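Local structure of ribonuclease VapC (6NKL) at residues B[1-5]-B[105-111]; B[77-81]-B[100-105]; B[110-116]-B[127-133]. The protein is the toxin of the VapBC-1 toxin-antitoxin pair of Haemophilus influenzae and probably acts as a magnesium-dependent ribonuclease of the PIN-domain family. The contacts are given in a common frame with arbitrary orientation. Numbering follows the deposited sequence.

Interaction 1 (B[1-5]-B[105-111]); sequences MIYML and HALSLNA
Strand 2-5 lies over the last turn of helix 97-109. The axes of strand 2-5 and helix 105-109 run antiparallel, at 173° and 9.6 Å. Asn110 has positive phi (42°) and closes the helix with a Schellman motif: Ala111 N bonds to Ala106 O (2.9 Å) and Asn110 N to Leu107 O (3.1 Å). The chain then turns back beside the strand, with Ile2 CA 4.8 Å from Ala111 CA. The packing is apolar. Met4, with chi1 and chi2 both t and chi3 m, puts CE over one face of the His105 ring, 3.9 Å from its centroid, a CH-pi contact. Met4 CE also lies 3.6 Å from Leu109 CD1. Ile2 CG2 meets Ala111 CB at 3.7 Å. The polar link is a water that accepts from Ile2 N (2.9 Å) and donates to Asn110 O (2.8 Å). His105 ND1 bonds to Ser37 OG. This is a helix packed on the central parallel sheet of a PIN domain, just before the chain enters strand 112-115.

Interaction 2 (B[77-81]-B[100-105]); sequences ICLHY and LWIACH
A helix-helix contact at the interface between two VapC subunits is built round an aromatic stack. Segments 77-81 and 100-105 are both helical throughout. Their axes cross at 121° and approach to 8.7 Å, and Ile77 CA lies 5.3 Å from His105 CA. The Tyr81 ring (chi1 t) stacks face to face on the six-membered ring of Trp101 (chi1 m). The centroids are 3.9 Å apart and the planes differ by 16°. Tyr81 CE1 comes 3.3 Å from Trp101 CE2 and 3.6 Å from Leu100 CD2. Cys104 SG lies 3.4 Å from Tyr81 CA. Ile77, with chi1 and chi2 both t, sets CD1 at the edge of the indole, 3.8 Å from Trp101 CE3, and 3.6 Å from His105 CB. His80 CB meets Cys104 CB at 4.0 Å. Tyr81 OH bonds to Asn97 of its own chain and to Asn98 of the second subunit, and Trp101 NE1 bonds to that same Asn98. Helix 75-89 thus packs across helix 97-109, while helix 38-49 touches Trp101 and Ile102.

Interaction 3 (B[110-116]-B[127-133]); sequences NAVLITH and LQWQDWT
Three backbone hydrogen bonds join the strands: Leu113 N to Gln128 O (2.8 Å), Gln130 N to Leu113 O (2.9 Å) and Thr115 N to Gln130 O (2.9 Å). Beyond them His116 ND1 donates to Thr133 OG1 (2.9 Å). Thr133 OG1 makes a very short bond to Asp131 OD1 (2.5 Å). Thr133 N donates to the same Asp131 OD1 (2.8 Å), which forms an Asx turn. At the other end a water donates to Ala111 O (2.6 Å) and accepts from Gln128 N (2.9 Å). Gln128 NE2 bonds weakly to Asn110 OD1 (2.9 Å). Strands 112-115 and 128-131 are parallel, with axes 4.3 Å apart at 26°. Leu113 pairs with Trp129 (CA-CA 4.3 Å) and Ile114 with Gln130 (CA-CA 5.0 Å). Strand 128-131 is one edge of the parallel sheet of this chain, whose strand order 3-2-1-4-5 fits the PIN fold. Thr115 OG1 bonds to Asp6, a predicted Mg(2+) ligand, so the C-terminal end of strand 112-115 reaches the probable active site. Side chains of Leu113, Thr115, Trp129 and Asp131 lie on one face. There Leu113 CB meets Trp129 CB at 4.0 Å, and Thr115 CG2 lies 3.4 Å from Trp129 CE3. Ile114 and Gln130 take the other face. Ile114, with chi1 and chi2 both m, sets CD1 over the five-membered ring of Trp132, 3.7 Å from its centroid, a CH-pi contact. Gln130 OE1 accepts from Trp132 NE1 (3.0 Å), and Val112 CG1 lies 3.7 Å from Gln130 NE2.

Interactions 1 and 2 are buried; interaction 3 is only partly so, with Asn110 and Gln128 exposed. Interactions 1 and 2 both use helix 97-109 and share His105. The first sets the helix against the sheet with aliphatic contacts and a methionine methyl over the His105 ring. The second sets it against helix 75-89 with an aromatic stack whose polar ends bond to the second subunit. Interaction 3 is different in kind: it joins the edge strand 128-131 to the inner strand 112-115 by backbone hydrogen bonds and polar side chains. It shares Asn110 and Ala111 with interaction 1, where helix 97-109 gives way to strand 112-115. Strands 2-5 and 112-115 are sheet neighbours. Leu113 also packs on Ile102, linking the sheet to the helix.

Interaction 1 (B[1-5]-B[105-111])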
ATOM      1  N   MET B   1      17.195  -6.259  15.809  1.00 38.52           N
ATOM      2  CA  MET B   1      16.750  -5.035  15.117  1.00 35.55           C
ATOM      3  C   MET B   1      16.256  -5.422  13.745  1.00 33.14           C
ATOM      4  O   MET B   1      16.819  -6.302  13.107  1.00 36.29           O
ATOM      5  CB  MET B   1      17.887  -4.033  15.016  1.00 33.22           C
ATOM      6  CG  MET B   1      17.462  -2.621  14.627  1.00 39.43           C
ATOM      7  SD  MET B   1      18.765  -1.406  14.907  1.00 59.50           S
ATOM      8  CE  MET B   1      18.109  -0.662  16.395  1.00 48.24           C
ATOM      9  N   ILE B   2      15.193  -4.771  13.293  1.00 31.41           N
ATOM     10  CA  ILE B   2      14.627  -5.029  11.979  1.00 31.59           C
ATOM     11  C   ILE B   2      15.038  -3.896  11.063  1.00 26.28           C
ATOM     12  O   ILE B   2      14.673  -2.738  11.296  1.00 32.93           O
ATOM     13  CB  ILE B   2      13.105  -5.162  12.028  1.00 35.07           C
ATOM     14  CG1 ILE B   2      12.692  -6.375  12.866  1.00 29.82           C
ATOM     15  CG2 ILE B   2      12.583  -5.265  10.594  1.00 26.54           C
ATOM     16  CD1 ILE B   2      11.210  -6.396  13.155  1.00 43.22           C
ATOM     17  N   TYR B   3      15.822  -4.241  10.051  1.00 23.06           N
ATOM     18  CA  TYR B   3      16.264  -3.342   8.998  1.00 25.09           C
ATOM     19  C   TYR B   3      15.468  -3.622   7.717  1.00 27.33           C
ATOM     20  O   TYR B   3      15.585  -4.709   7.123  1.00 28.72           O
ATOM     21  CB  TYR B   3      17.762  -3.553   8.754  1.00 29.28           C
ATOM     22  CG  TYR B   3      18.680  -3.066   9.881  1.00 32.17           C
ATOM     23  CD1 TYR B   3      18.973  -1.718  10.018  1.00 27.26           C
ATOM     24  CD2 TYR B   3      19.272  -3.955  10.780  1.00 32.21           C
ATOM     25  CE1 TYR B   3      19.802  -1.261  11.027  1.00 36.05           C
ATOM     26  CE2 TYR B   3      20.119  -3.490  11.803  1.00 31.84           C
ATOM     27  CZ  TYR B   3      20.380  -2.145  11.903  1.00 27.77           C
ATOM     28  OH  TYR B   3      21.187  -1.634  12.895  1.00 37.66           O
ATOM     29  N   MET B   4      14.706  -2.632   7.260  1.00 28.93           N
ATOM     30  CA  MET B   4      13.860  -2.756   6.068  1.00 27.41           C
ATOM     31  C   MET B   4      14.526  -2.003   4.919  1.00 25.79           C
ATOM     32  O   MET B   4      14.648  -0.779   4.954  1.00 29.14           O
ATOM     33  CB  MET B   4      12.451  -2.219   6.334  1.00 25.64           C
ATOM     34  CG  MET B   4      11.508  -2.206   5.101  1.00 28.78           C
ATOM     35  SD  MET B   4       9.801  -1.754   5.486  1.00 31.02           S
ATOM     36  CE  MET B   4       9.215  -3.278   6.266  1.00 32.90           C
ATOM     37  N   LEU B   5      14.944  -2.732   3.902  1.00 25.81           N
ATOM     38  CA  LEU B   5      15.572  -2.128   2.740  1.00 28.71           C
ATOM     39  C   LEU B   5      14.484  -1.610   1.813  1.00 29.59           C
ATOM     40  O   LEU B   5      13.622  -2.383   1.366  1.00 29.03           O
ATOM     41  CB  LEU B   5      16.439  -3.131   1.992  1.00 24.31           C
ATOM     42  CG  LEU B   5      17.389  -4.024   2.771  1.00 33.00           C
ATOM     43  CD1 LEU B   5      18.245  -4.715   1.733  1.00 31.28           C
ATOM     44  CD2 LEU B   5      18.203  -3.228   3.716  1.00 34.05           C
ATOM     45  N   HIS B 105       5.173   1.255   6.722  1.00 27.48           N
ATOM     46  CA  HIS B 105       5.463  -0.129   7.079  1.00 27.30           C
ATOM     47  C   HIS B 105       6.570  -0.202   8.124  1.00 26.22           C
ATOM     48  O   HIS B 105       6.423  -0.858   9.164  1.00 28.09           O
ATOM     49  CB  HIS B 105       5.853  -0.915   5.861  1.00 24.43           C
ATOM     50  CG  HIS B 105       5.580  -2.376   5.984  1.00 31.37           C
ATOM     51  ND1 HIS B 105       5.508  -3.212   4.886  1.00 26.52           N
ATOM     52  CD2 HIS B 105       5.370  -3.159   7.070  1.00 24.78           C
ATOM     53  CE1 HIS B 105       5.225  -4.439   5.293  1.00 31.12           C
ATOM     54  NE2 HIS B 105       5.159  -4.439   6.611  1.00 29.45           N
ATOM     55  N   ALA B 106       7.686   0.478   7.869  1.00 24.77           N
ATOM     56  CA  ALA B 106       8.748   0.524   8.867  1.00 27.13           C
ATOM     57  C   ALA B 106       8.234   1.077  10.200  1.00 28.72           C
ATOM     58  O   ALA B 106       8.527   0.517  11.258  1.00 28.27           O
ATOM     59  CB  ALA B 106       9.915   1.365   8.354  1.00 26.76           C
ATOM     60  N   LEU B 107       7.446   2.159  10.172  1.00 27.73           N
ATOM     61  CA  LEU B 107       6.875   2.671  11.424  1.00 29.67           C
ATOM     62  C   LEU B 107       6.073   1.595  12.140  1.00 31.78           C
ATOM     63  O   LEU B 107       6.168   1.437  13.357  1.00 28.98           O
ATOM     64  CB  LEU B 107       5.979   3.878  11.161  1.00 29.16           C
ATOM     65  CG  LEU B 107       6.685   5.177  10.808  1.00 32.83           C
ATOM     66  CD1 LEU B 107       5.632   6.155  10.426  1.00 33.73           C
ATOM     67  CD2 LEU B 107       7.488   5.706  12.010  1.00 37.02           C
ATOM     68  N   SER B 108       5.291   0.828  11.395  1.00 27.52           N
ATOM     69  CA  SER B 108       4.410  -0.147  12.010  1.00 31.27           C
ATOM     70  C   SER B 108       5.176  -1.290  12.645  1.00 29.82           C
ATOM     71  O   SER B 108       4.621  -2.001  13.480  1.00 31.04           O
ATOM     72  CB  SER B 108       3.441  -0.734  10.975  1.00 29.80           C
ATOM     73  OG  SER B 108       4.151  -1.600  10.094  1.00 35.65           O
ATOM     74  N   LEU B 109       6.410  -1.517  12.229  1.00 28.56           N
ATOM     75  CA  LEU B 109       7.222  -2.583  12.785  1.00 32.98           C
ATOM     76  C   LEU B 109       8.249  -2.068  13.782  1.00 28.19           C
ATOM     77  O   LEU B 109       9.004  -2.866  14.329  1.00 31.47           O
ATOM     78  CB  LEU B 109       7.942  -3.333  11.655  1.00 24.84           C
ATOM     79  CG  LEU B 109       7.060  -4.085  10.662  1.00 35.39           C
ATOM     80  CD1 LEU B 109       7.842  -4.469   9.431  1.00 39.40           C
ATOM     81  CD2 LEU B 109       6.478  -5.320  11.289  1.00 41.38           C
ATOM     82  N   ASN B 110       8.291  -0.760  14.011  1.00 29.45           N
ATOM     83  CA  ASN B 110       9.456  -0.067  14.582  1.00 33.63           C
ATOM     84  C   ASN B 110      10.769  -0.575  13.978  1.00 38.25           C
ATOM     85  O   ASN B 110      11.765  -0.823  14.662  1.00 34.27           O
ATOM     86  CB  ASN B 110       9.456  -0.168  16.105  1.00 32.99           C
ATOM     87  CG  ASN B 110      10.300   0.911  16.760  1.00 38.25           C
ATOM     88  OD1 ASN B 110      10.338   2.064  16.317  1.00 38.64           O
ATOM     89  ND2 ASN B 110      11.007   0.528  17.811  1.00 35.05           N
ATOM     90  N   ALA B 111      10.777  -0.664  12.655  1.00 31.79           N
ATOM     91  CA  ALA B 111      11.973  -1.004  11.913  1.00 29.90           C
ATOM     92  C   ALA B 111      12.769   0.247  11.589  1.00 31.06           C
ATOM     93  O   ALA B 111      12.264   1.373  11.609  1.00 31.55           O
ATOM     94  CB  ALA B 111      11.617  -1.731  10.614  1.00 30.59           C
TER
HETATM   95  O   HOH W   1      13.551  -2.938  14.799  1.00 30.74           O

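Interaction 2 (B[77-81]-B[100-105])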
ATOM      1  N   ILE B  77      -0.001  -0.375  10.000  1.00 29.89           N
ATOM      2  CA  ILE B  77       0.477   0.408   8.857  1.00 29.43           C
ATOM      3  C   ILE B  77      -0.568   1.446   8.464  1.00 31.11           C
ATOM      4  O   ILE B  77      -0.235   2.560   8.057  1.00 31.32           O
ATOM      5  CB  ILE B  77       0.837  -0.514   7.672  1.00 33.03           C
ATOM      6  CG1 ILE B  77       1.649   0.260   6.614  1.00 29.07           C
ATOM      7  CG2 ILE B  77      -0.439  -1.059   7.037  1.00 38.62           C
ATOM      8  CD1 ILE B  77       2.249  -0.598   5.489  1.00 27.87           C
ATOM      9  N   CYS B  78      -1.844   1.093   8.581  1.00 31.90           N
ATOM     10  CA  CYS B  78      -2.931   1.984   8.161  1.00 35.06           C
ATOM     11  C   CYS B  78      -3.072   3.182   9.089  1.00 32.65           C
ATOM     12  O   CYS B  78      -3.385   4.294   8.639  1.00 29.74           O
ATOM     13  CB  CYS B  78      -4.262   1.210   8.111  1.00 31.04           C
ATOM     14  SG  CYS B  78      -4.199  -0.247   7.015  1.00 37.46           S
ATOM     15  N   LEU B  79      -2.908   2.964  10.393  1.00 28.83           N
ATOM     16  CA  LEU B  79      -2.905   4.075  11.341  1.00 28.63           C
ATOM     17  C   LEU B  79      -1.803   5.063  11.009  1.00 31.68           C
ATOM     18  O   LEU B  79      -2.039   6.278  10.960  1.00 28.15           O
ATOM     19  CB  LEU B  79      -2.755   3.541  12.776  1.00 33.85           C
ATOM     20  CG  LEU B  79      -3.795   2.454  13.127  1.00 40.27           C
ATOM     21  CD1 LEU B  79      -3.587   1.848  14.493  1.00 42.89           C
ATOM     22  CD2 LEU B  79      -5.236   3.017  13.008  1.00 42.22           C
ATOM     23  N   HIS B  80      -0.584   4.558  10.753  1.00 33.62           N
ATOM     24  CA  HIS B  80       0.520   5.463  10.430  1.00 30.77           C
ATOM     25  C   HIS B  80       0.310   6.141   9.095  1.00 24.73           C
ATOM     26  O   HIS B  80       0.654   7.317   8.928  1.00 29.20           O
ATOM     27  CB  HIS B  80       1.849   4.719  10.414  1.00 30.70           C
ATOM     28  CG  HIS B  80       2.315   4.292  11.767  1.00 34.07           C
ATOM     29  ND1 HIS B  80       2.931   5.159  12.642  1.00 36.70           N
ATOM     30  CD2 HIS B  80       2.274   3.087  12.388  1.00 27.71           C
ATOM     31  CE1 HIS B  80       3.235   4.511  13.751  1.00 38.75           C
ATOM     32  NE2 HIS B  80       2.842   3.255  13.624  1.00 37.51           N
ATOM     33  N   TYR B  81      -0.178   5.402   8.099  1.00 27.53           N
ATOM     34  CA  TYR B  81      -0.400   6.024   6.799  1.00 27.18           C
ATOM     35  C   TYR B  81      -1.440   7.136   6.896  1.00 30.44           C
ATOM     36  O   TYR B  81      -1.260   8.205   6.315  1.00 29.78           O
ATOM     37  CB  TYR B  81      -0.827   4.978   5.782  1.00 26.26           C
ATOM     38  CG  TYR B  81      -0.996   5.512   4.380  1.00 28.00           C
ATOM     39  CD1 TYR B  81       0.017   5.393   3.450  1.00 35.37           C
ATOM     40  CD2 TYR B  81      -2.164   6.126   3.985  1.00 33.36           C
ATOM     41  CE1 TYR B  81      -0.139   5.873   2.166  1.00 31.74           C
ATOM     42  CE2 TYR B  81      -2.329   6.593   2.693  1.00 32.49           C
ATOM     43  CZ  TYR B  81      -1.315   6.477   1.801  1.00 27.08           C
ATOM     44  OH  TYR B  81      -1.490   6.937   0.504  1.00 28.93           O
ATOM     45  N   LEU B 100       5.829   6.304   0.695  1.00 27.96           N
ATOM     46  CA  LEU B 100       5.100   6.563   1.931  1.00 30.36           C
ATOM     47  C   LEU B 100       4.606   5.273   2.555  1.00 26.19           C
ATOM     48  O   LEU B 100       4.710   5.089   3.770  1.00 27.49           O
ATOM     49  CB  LEU B 100       3.915   7.474   1.674  1.00 29.79           C
ATOM     50  CG  LEU B 100       3.092   7.864   2.893  1.00 32.05           C
ATOM     51  CD1 LEU B 100       3.973   8.583   3.904  1.00 33.07           C
ATOM     52  CD2 LEU B 100       1.955   8.758   2.449  1.00 32.77           C
ATOM     53  N   TRP B 101       4.028   4.379   1.748  1.00 27.50           N
ATOM     54  CA  TRP B 101       3.604   3.095   2.292  1.00 22.48           C
ATOM     55  C   TRP B 101       4.791   2.385   2.932  1.00 26.69           C
ATOM     56  O   TRP B 101       4.667   1.829   4.016  1.00 23.36           O
ATOM     57  CB  TRP B 101       2.962   2.233   1.201  1.00 24.03           C
ATOM     58  CG  TRP B 101       1.529   2.554   0.964  1.00 26.68           C
ATOM     59  CD1 TRP B 101       0.985   3.162  -0.139  1.00 29.24           C
ATOM     60  CD2 TRP B 101       0.440   2.284   1.849  1.00 27.48           C
ATOM     61  NE1 TRP B 101      -0.375   3.271   0.002  1.00 29.53           N
ATOM     62  CE2 TRP B 101      -0.734   2.746   1.219  1.00 31.38           C
ATOM     63  CE3 TRP B 101       0.343   1.705   3.117  1.00 26.44           C
ATOM     64  CZ2 TRP B 101      -1.975   2.643   1.817  1.00 24.35           C
ATOM     65  CZ3 TRP B 101      -0.883   1.603   3.703  1.00 29.67           C
ATOM     66  CH2 TRP B 101      -2.032   2.071   3.058  1.00 26.19           C
ATOM     67  N   ILE B 102       5.967   2.457   2.303  1.00 29.11           N
ATOM     68  CA  ILE B 102       7.145   1.764   2.808  1.00 29.09           C
ATOM     69  C   ILE B 102       7.560   2.355   4.149  1.00 28.12           C
ATOM     70  O   ILE B 102       7.755   1.628   5.135  1.00 26.27           O
ATOM     71  CB  ILE B 102       8.273   1.835   1.759  1.00 26.20           C
ATOM     72  CG1 ILE B 102       7.925   0.977   0.554  1.00 27.18           C
ATOM     73  CG2 ILE B 102       9.625   1.325   2.299  1.00 27.62           C
ATOM     74  CD1 ILE B 102       8.859   1.212  -0.627  1.00 29.06           C
ATOM     75  N   ALA B 103       7.597   3.687   4.228  1.00 23.89           N
ATOM     76  CA  ALA B 103       7.927   4.352   5.488  1.00 27.19           C
ATOM     77  C   ALA B 103       6.959   3.942   6.590  1.00 29.66           C
ATOM     78  O   ALA B 103       7.370   3.620   7.715  1.00 27.90           O
ATOM     79  CB  ALA B 103       7.923   5.873   5.294  1.00 26.85           C
ATOM     80  N   CYS B 104       5.660   3.944   6.284  1.00 28.54           N
ATOM     81  CA  CYS B 104       4.678   3.583   7.294  1.00 29.67           C
ATOM     82  C   CYS B 104       4.805   2.116   7.674  1.00 31.56           C
ATOM     83  O   CYS B 104       4.541   1.752   8.823  1.00 29.92           O
ATOM     84  CB  CYS B 104       3.262   3.887   6.786  1.00 27.45           C
ATOM     85  SG  CYS B 104       3.017   5.662   6.593  1.00 31.46           S
ATOM     86  N   HIS B 105       5.173   1.255   6.722  1.00 27.48           N
ATOM     87  CA  HIS B 105       5.463  -0.129   7.079  1.00 27.30           C
ATOM     88  C   HIS B 105       6.570  -0.202   8.124  1.00 26.22           C
ATOM     89  O   HIS B 105       6.423  -0.858   9.164  1.00 28.09           O
ATOM     90  CB  HIS B 105       5.853  -0.915   5.861  1.00 24.43           C
ATOM     91  CG  HIS B 105       5.580  -2.376   5.984  1.00 31.37           C
ATOM     92  ND1 HIS B 105       5.508  -3.212   4.886  1.00 26.52           N
ATOM     93  CD2 HIS B 105       5.370  -3.159   7.070  1.00 24.78           C
ATOM     94  CE1 HIS B 105       5.225  -4.439   5.293  1.00 31.12           C
ATOM     95  NE2 HIS B 105       5.159  -4.439   6.611  1.00 29.45           N
TER

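Interaction 3 (B[110-116]-B[127-133])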
ATOM      1  N   ASN B 110       8.291  -0.760  14.011  1.00 29.45           N
ATOM      2  CA  ASN B 110       9.456  -0.067  14.582  1.00 33.63           C
ATOM      3  C   ASN B 110      10.769  -0.575  13.978  1.00 38.25           C
ATOM      4  O   ASN B 110      11.765  -0.823  14.662  1.00 34.27           O
ATOM      5  CB  ASN B 110       9.456  -0.168  16.105  1.00 32.99           C
ATOM      6  CG  ASN B 110      10.300   0.911  16.760  1.00 38.25           C
ATOM      7  OD1 ASN B 110      10.338   2.064  16.317  1.00 38.64           O
ATOM      8  ND2 ASN B 110      11.007   0.528  17.811  1.00 35.05           N
ATOM      9  N   ALA B 111      10.777  -0.664  12.655  1.00 31.79           N
ATOM     10  CA  ALA B 111      11.973  -1.004  11.913  1.00 29.90           C
ATOM     11  C   ALA B 111      12.769   0.247  11.589  1.00 31.06           C
ATOM     12  O   ALA B 111      12.264   1.373  11.609  1.00 31.55           O
ATOM     13  CB  ALA B 111      11.617  -1.731  10.614  1.00 30.59           C
ATOM     14  N   VAL B 112      14.042   0.037  11.299  1.00 26.66           N
ATOM     15  CA  VAL B 112      14.896   1.084  10.751  1.00 25.15           C
ATOM     16  C   VAL B 112      14.831   0.952   9.234  1.00 28.15           C
ATOM     17  O   VAL B 112      15.112  -0.116   8.694  1.00 31.25           O
ATOM     18  CB  VAL B 112      16.338   0.935  11.261  1.00 29.70           C
ATOM     19  CG1 VAL B 112      17.276   1.905  10.561  1.00 30.97           C
ATOM     20  CG2 VAL B 112      16.379   1.147  12.797  1.00 39.86           C
ATOM     21  N   LEU B 113      14.430   2.005   8.543  1.00 29.02           N
ATOM     22  CA  LEU B 113      14.323   1.935   7.087  1.00 30.59           C
ATOM     23  C   LEU B 113      15.659   2.328   6.467  1.00 29.31           C
ATOM     24  O   LEU B 113      16.211   3.385   6.789  1.00 26.26           O
ATOM     25  CB  LEU B 113      13.199   2.835   6.572  1.00 31.14           C
ATOM     26  CG  LEU B 113      12.907   2.782   5.068  1.00 31.84           C
ATOM     27  CD1 LEU B 113      12.269   1.443   4.689  1.00 33.98           C
ATOM     28  CD2 LEU B 113      12.012   3.922   4.626  1.00 34.59           C
ATOM     29  N   ILE B 114      16.169   1.464   5.587  1.00 26.52           N
ATOM     30  CA  ILE B 114      17.429   1.666   4.879  1.00 24.28           C
ATOM     31  C   ILE B 114      17.137   2.162   3.472  1.00 31.47           C
ATOM     32  O   ILE B 114      16.421   1.502   2.711  1.00 26.63           O
ATOM     33  CB  ILE B 114      18.252   0.374   4.797  1.00 24.54           C
ATOM     34  CG1 ILE B 114      18.512  -0.235   6.171  1.00 29.81           C
ATOM     35  CG2 ILE B 114      19.586   0.681   4.142  1.00 33.19           C
ATOM     36  CD1 ILE B 114      19.005   0.746   7.189  1.00 30.47           C
ATOM     37  N   THR B 115      17.737   3.287   3.099  1.00 24.86           N
ATOM     38  CA  THR B 115      17.364   3.959   1.872  1.00 33.13           C
ATOM     39  C   THR B 115      18.625   4.439   1.145  1.00 38.76           C
ATOM     40  O   THR B 115      19.756   4.236   1.599  1.00 37.05           O
ATOM     41  CB  THR B 115      16.397   5.103   2.189  1.00 34.25           C
ATOM     42  OG1 THR B 115      15.957   5.713   0.981  1.00 40.01           O
ATOM     43  CG2 THR B 115      17.089   6.107   3.004  1.00 39.77           C
ATOM     44  N   HIS B 116      18.417   5.015  -0.034  1.00 39.64           N
ATOM     45  CA  HIS B 116      19.458   5.709  -0.786  1.00 42.45           C
ATOM     46  C   HIS B 116      18.801   6.931  -1.391  1.00 41.04           C
ATOM     47  O   HIS B 116      17.850   6.798  -2.171  1.00 42.39           O
ATOM     48  CB  HIS B 116      20.054   4.847  -1.898  1.00 39.37           C
ATOM     49  CG  HIS B 116      20.921   5.611  -2.859  1.00 48.31           C
ATOM     50  ND1 HIS B 116      22.158   6.114  -2.508  1.00 55.04           N
ATOM     51  CD2 HIS B 116      20.724   5.972  -4.149  1.00 45.67           C
ATOM     52  CE1 HIS B 116      22.691   6.737  -3.544  1.00 56.28           C
ATOM     53  NE2 HIS B 116      21.845   6.657  -4.556  1.00 56.44           N
ATOM     54  N   LEU B 127      10.114   8.471  11.907  1.00 37.88           N
ATOM     55  CA  LEU B 127      10.700   7.373  11.155  1.00 34.04           C
ATOM     56  C   LEU B 127      12.164   7.229  11.520  1.00 30.44           C
ATOM     57  O   LEU B 127      12.917   8.201  11.465  1.00 32.48           O
ATOM     58  CB  LEU B 127      10.559   7.630   9.655  1.00 27.18           C
ATOM     59  CG  LEU B 127      11.243   6.636   8.736  1.00 26.99           C
ATOM     60  CD1 LEU B 127      10.645   5.282   8.954  1.00 29.71           C
ATOM     61  CD2 LEU B 127      11.064   7.083   7.309  1.00 31.49           C
ATOM     62  N   GLN B 128      12.570   6.017  11.856  1.00 32.85           N
ATOM     63  CA  GLN B 128      13.985   5.702  11.997  1.00 30.87           C
ATOM     64  C   GLN B 128      14.514   5.231  10.641  1.00 31.24           C
ATOM     65  O   GLN B 128      14.008   4.257  10.076  1.00 29.55           O
ATOM     66  CB  GLN B 128      14.174   4.630  13.068  1.00 33.25           C
ATOM     67  CG  GLN B 128      13.587   5.020  14.437  1.00 32.72           C
ATOM     68  CD  GLN B 128      13.917   3.992  15.487  1.00 41.58           C
ATOM     69  OE1 GLN B 128      15.086   3.748  15.781  1.00 37.92           O
ATOM     70  NE2 GLN B 128      12.888   3.369  16.054  1.00 46.11           N
ATOM     71  N   TRP B 129      15.508   5.929  10.102  1.00 24.19           N
ATOM     72  CA  TRP B 129      16.058   5.515   8.830  1.00 29.75           C
ATOM     73  C   TRP B 129      17.524   5.909   8.721  1.00 37.09           C
ATOM     74  O   TRP B 129      18.051   6.725   9.491  1.00 35.76           O
ATOM     75  CB  TRP B 129      15.258   6.095   7.665  1.00 30.10           C
ATOM     76  CG  TRP B 129      15.290   7.564   7.659  1.00 31.96           C
ATOM     77  CD1 TRP B 129      14.612   8.397   8.484  1.00 35.76           C
ATOM     78  CD2 TRP B 129      16.073   8.385   6.803  1.00 36.08           C
ATOM     79  NE1 TRP B 129      14.909   9.697   8.183  1.00 36.62           N
ATOM     80  CE2 TRP B 129      15.800   9.721   7.147  1.00 38.94           C
ATOM     81  CE3 TRP B 129      16.958   8.121   5.753  1.00 39.32           C
ATOM     82  CZ2 TRP B 129      16.400  10.798   6.494  1.00 38.90           C
ATOM     83  CZ3 TRP B 129      17.558   9.183   5.106  1.00 41.98           C
ATOM     84  CH2 TRP B 129      17.270  10.510   5.475  1.00 41.85           C
ATOM     85  N   GLN B 130      18.169   5.277   7.750  1.00 26.74           N
ATOM     86  CA  GLN B 130      19.589   5.400   7.498  1.00 31.79           C
ATOM     87  C   GLN B 130      19.807   5.214   6.011  1.00 32.95           C
ATOM     88  O   GLN B 130      19.121   4.413   5.373  1.00 30.92           O
ATOM     89  CB  GLN B 130      20.408   4.361   8.256  1.00 26.43           C
ATOM     90  CG  GLN B 130      20.242   4.502   9.783  1.00 35.90           C
ATOM     91  CD  GLN B 130      20.884   3.370  10.573  1.00 34.38           C
ATOM     92  OE1 GLN B 130      21.699   2.610  10.050  1.00 36.63           O
ATOM     93  NE2 GLN B 130      20.490   3.241  11.839  1.00 44.54           N
ATOM     94  N   ASP B 131      20.774   5.955   5.477  1.00 35.75           N
ATOM     95  CA  ASP B 131      21.247   5.810   4.099  1.00 36.45           C
ATOM     96  C   ASP B 131      22.550   5.029   4.204  1.00 34.95           C
ATOM     97  O   ASP B 131      23.568   5.563   4.637  1.00 34.93           O
ATOM     98  CB  ASP B 131      21.429   7.178   3.438  1.00 37.68           C
ATOM     99  CG  ASP B 131      21.874   7.085   1.982  1.00 40.94           C
ATOM    100  OD1 ASP B 131      22.626   6.131   1.679  1.00 34.79           O
ATOM    101  OD2 ASP B 131      21.479   7.952   1.151  1.00 33.89           O
ATOM    102  N   TRP B 132      22.507   3.750   3.871  1.00 39.24           N
ATOM    103  CA  TRP B 132      23.689   2.915   4.003  1.00 39.11           C
ATOM    104  C   TRP B 132      24.671   3.104   2.862  1.00 41.42           C
ATOM    105  O   TRP B 132      25.646   2.357   2.800  1.00 44.75           O
ATOM    106  CB  TRP B 132      23.302   1.438   4.105  1.00 38.04           C
ATOM    107  CG  TRP B 132      22.957   0.989   5.478  1.00 31.86           C
ATOM    108  CD1 TRP B 132      22.837   1.766   6.578  1.00 32.86           C
ATOM    109  CD2 TRP B 132      22.676  -0.347   5.897  1.00 28.73           C
ATOM    110  NE1 TRP B 132      22.507   1.005   7.677  1.00 35.79           N
ATOM    111  CE2 TRP B 132      22.410  -0.302   7.283  1.00 38.66           C
ATOM    112  CE3 TRP B 132      22.661  -1.586   5.247  1.00 33.88           C
ATOM    113  CZ2 TRP B 132      22.113  -1.438   8.019  1.00 36.55           C
ATOM    114  CZ3 TRP B 132      22.375  -2.703   5.973  1.00 35.24           C
ATOM    115  CH2 TRP B 132      22.084  -2.625   7.347  1.00 38.83           C
ATOM    116  N   THR B 133      24.448   4.068   1.967  1.00 40.25           N
ATOM    117  CA  THR B 133      25.438   4.381   0.941  1.00 43.35           C
ATOM    118  C   THR B 133      26.368   5.517   1.374  1.00 40.72           C
ATOM    119  O   THR B 133      27.493   5.583   0.897  1.00 55.78           O
ATOM    120  CB  THR B 133      24.761   4.745  -0.400  1.00 43.43           C
ATOM    121  OG1 THR B 133      24.081   5.989  -0.298  1.00 40.23           O
ATOM    122  CG2 THR B 133      23.766   3.680  -0.874  1.00 39.56           C
TER
HETATM  123  O   HOH W   2      11.007   3.601  12.055  1.00 36.10           O